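Local atomic coordinates of RNA-induced transcriptional silencing complex protein tas3 (Schizosaccharomyces pombe, PDB entry 3D1B), a protein that acts as an adaptor in the RITS complex with Ago1 and Chp1, supporting RNA interference-directed heterochromatin formation and accurate chromosome segregation. Residues K23-F28 / K117-L122. Sequence-based numbering, arbitrary orientation.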
# COMPACT_ATOMS: atom_id res chain seq x y z
N LYS A 23 -2.07 -7.32 16.43
CA LYS A 23 -2.87 -7.01 17.61
C LYS A 23 -2.08 -7.14 18.90
O LYS A 23 -2.44 -6.54 19.91
CB LYS A 23 -4.09 -7.92 17.67
CG LYS A 23 -5.12 -7.65 16.59
CD LYS A 23 -6.34 -8.52 16.80
CE LYS A 23 -7.42 -8.22 15.79
NZ LYS A 23 -8.54 -9.19 15.93
N SER A 24 -0.99 -7.92 18.85
CA SER A 24 -0.15 -8.16 20.02
C SER A 24 0.94 -7.11 20.25
O SER A 24 1.62 -7.14 21.27
CB SER A 24 0.48 -9.54 19.94
OG SER A 24 -0.52 -10.55 19.85
N LEU A 25 1.12 -6.20 19.30
CA LEU A 25 2.13 -5.16 19.45
C LEU A 25 1.67 -4.17 20.51
O LEU A 25 0.52 -3.75 20.51
CB LEU A 25 2.33 -4.41 18.13
CG LEU A 25 3.05 -5.20 17.04
CD1 LEU A 25 2.97 -4.45 15.72
CD2 LEU A 25 4.50 -5.42 17.45
N SER A 26 2.58 -3.80 21.41
CA SER A 26 2.24 -2.86 22.47
C SER A 26 1.72 -1.55 21.87
O SER A 26 0.79 -0.94 22.40
CB SER A 26 3.46 -2.59 23.34
OG SER A 26 3.90 -3.79 23.96
N PHE A 27 2.34 -1.13 20.77
CA PHE A 27 1.95 0.10 20.10
C PHE A 27 0.49 0.03 19.64
O PHE A 27 -0.24 1.02 19.71
CB PHE A 27 2.88 0.34 18.91
CG PHE A 27 2.62 1.61 18.15
CD1 PHE A 27 2.60 2.84 18.81
CD2 PHE A 27 2.40 1.58 16.78
CE1 PHE A 27 2.38 4.03 18.10
CE2 PHE A 27 2.18 2.75 16.06
CZ PHE A 27 2.17 3.98 16.72
N PHE A 28 0.07 -1.13 19.16
CA PHE A 28 -1.30 -1.31 18.71
C PHE A 28 -2.23 -1.28 19.92
O PHE A 28 -3.27 -0.61 19.91
CB PHE A 28 -1.45 -2.66 18.00
CG PHE A 28 -2.84 -2.93 17.50
CD1 PHE A 28 -3.23 -2.55 16.22
CD2 PHE A 28 -3.76 -3.59 18.31
CE1 PHE A 28 -4.52 -2.81 15.75
CE2 PHE A 28 -5.06 -3.86 17.85
CZ PHE A 28 -5.44 -3.47 16.57
N LYS A 117 11.60 -4.35 17.28
CA LYS A 117 12.17 -5.42 18.08
C LYS A 117 11.06 -6.33 18.61
O LYS A 117 11.22 -7.55 18.66
CB LYS A 117 12.98 -4.85 19.25
CG LYS A 117 13.69 -5.91 20.07
CD LYS A 117 14.78 -6.60 19.26
CE LYS A 117 14.98 -8.04 19.71
NZ LYS A 117 15.15 -8.15 21.19
N GLU A 118 9.94 -5.73 18.99
CA GLU A 118 8.82 -6.49 19.51
C GLU A 118 8.22 -7.34 18.39
O GLU A 118 7.89 -8.51 18.59
CB GLU A 118 7.77 -5.54 20.07
CG GLU A 118 6.86 -6.14 21.11
CD GLU A 118 5.93 -5.10 21.71
OE1 GLU A 118 5.02 -4.64 21.00
OE2 GLU A 118 6.12 -4.74 22.89
N ALA A 119 8.10 -6.76 17.20
CA ALA A 119 7.54 -7.47 16.06
C ALA A 119 8.42 -8.67 15.70
O ALA A 119 7.92 -9.74 15.37
CB ALA A 119 7.42 -6.54 14.86
N SER A 120 9.73 -8.47 15.75
CA SER A 120 10.67 -9.54 15.42
C SER A 120 10.53 -10.69 16.41
O SER A 120 10.59 -11.86 16.03
CB SER A 120 12.10 -9.01 15.43
OG SER A 120 13.01 -10.02 15.03
N ILE A 121 10.35 -10.35 17.68
CA ILE A 121 10.20 -11.35 18.73
C ILE A 121 8.90 -12.14 18.55
O ILE A 121 8.88 -13.37 18.71
CB ILE A 121 10.22 -10.69 20.13
CG1 ILE A 121 11.62 -10.16 20.43
CG2 ILE A 121 9.79 -11.70 21.20
CD1 ILE A 121 11.73 -9.36 21.71
N LEU A 122 7.82 -11.45 18.22
CA LEU A 122 6.54 -12.13 18.02
C LEU A 122 6.60 -13.12 16.86
O LEU A 122 6.03 -14.21 16.92
CB LEU A 122 5.43 -11.11 17.75
CG LEU A 122 5.03 -10.21 18.92
CD1 LEU A 122 4.05 -9.14 18.43
CD2 LEU A 122 4.39 -11.05 20.03
O HOH W 1 4.93 -2.21 19.87
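Leu-25 and Ala-119 mark the closest backbone approach, 6.8 Å between their CA atoms, and Ser-24 and Leu-122 follow at 8.0 Å. Segment 117-122 is regular helix, whereas the chain at Leu-25 is non-helical ahead of the short helix 26-29. This bend presents the backbone N-H of Ser-26 to Glu-118, whose side chain spans the gap with CG anti to the backbone N (chi1 -156°) and an extended chain beyond.

The carboxylate takes two hydrogen bonds from one residue. Ser-26 N donates to Glu-118 OE1 over 2.6 Å, nearly straight at 169°, and Ser-26 OG donates to Glu-118 OE2, also over 2.6 Å. Both donors arrive on the syn side, 23° out of the carboxylate plane; with each oxygen bonded to a different donor of Ser-26, the group's rotation is restrained. A water donates to Glu-118 OE1 and accepts from Phe-27 N, tying in the next amide of the chain. An alanine in place of Glu-118 would probably leave the Ser-26 amide and hydroxyl without this acceptor and the water without one of its two partners.

Beside the polar bridge, the side chains of Leu-25 and Glu-118 run alongside one another, pointing opposite ways. Leu-25 CD2 reaches Ala-119 CB at 4.1 Å and Leu-122 CD1 at 3.9 Å; that same Leu-122 methyl meets Ser-24 CB. Leu-25 also touches Phe-60, and Ala-119 packs on Phe-90 and Val-94 of helix 89-105. Within the all-helical C-terminal motif of Tas3, a carboxylate from helix 109-122 thus bonds the Ser-26 amide directly and the Phe-27 amide through a water, joining parts of the fold distant in sequence.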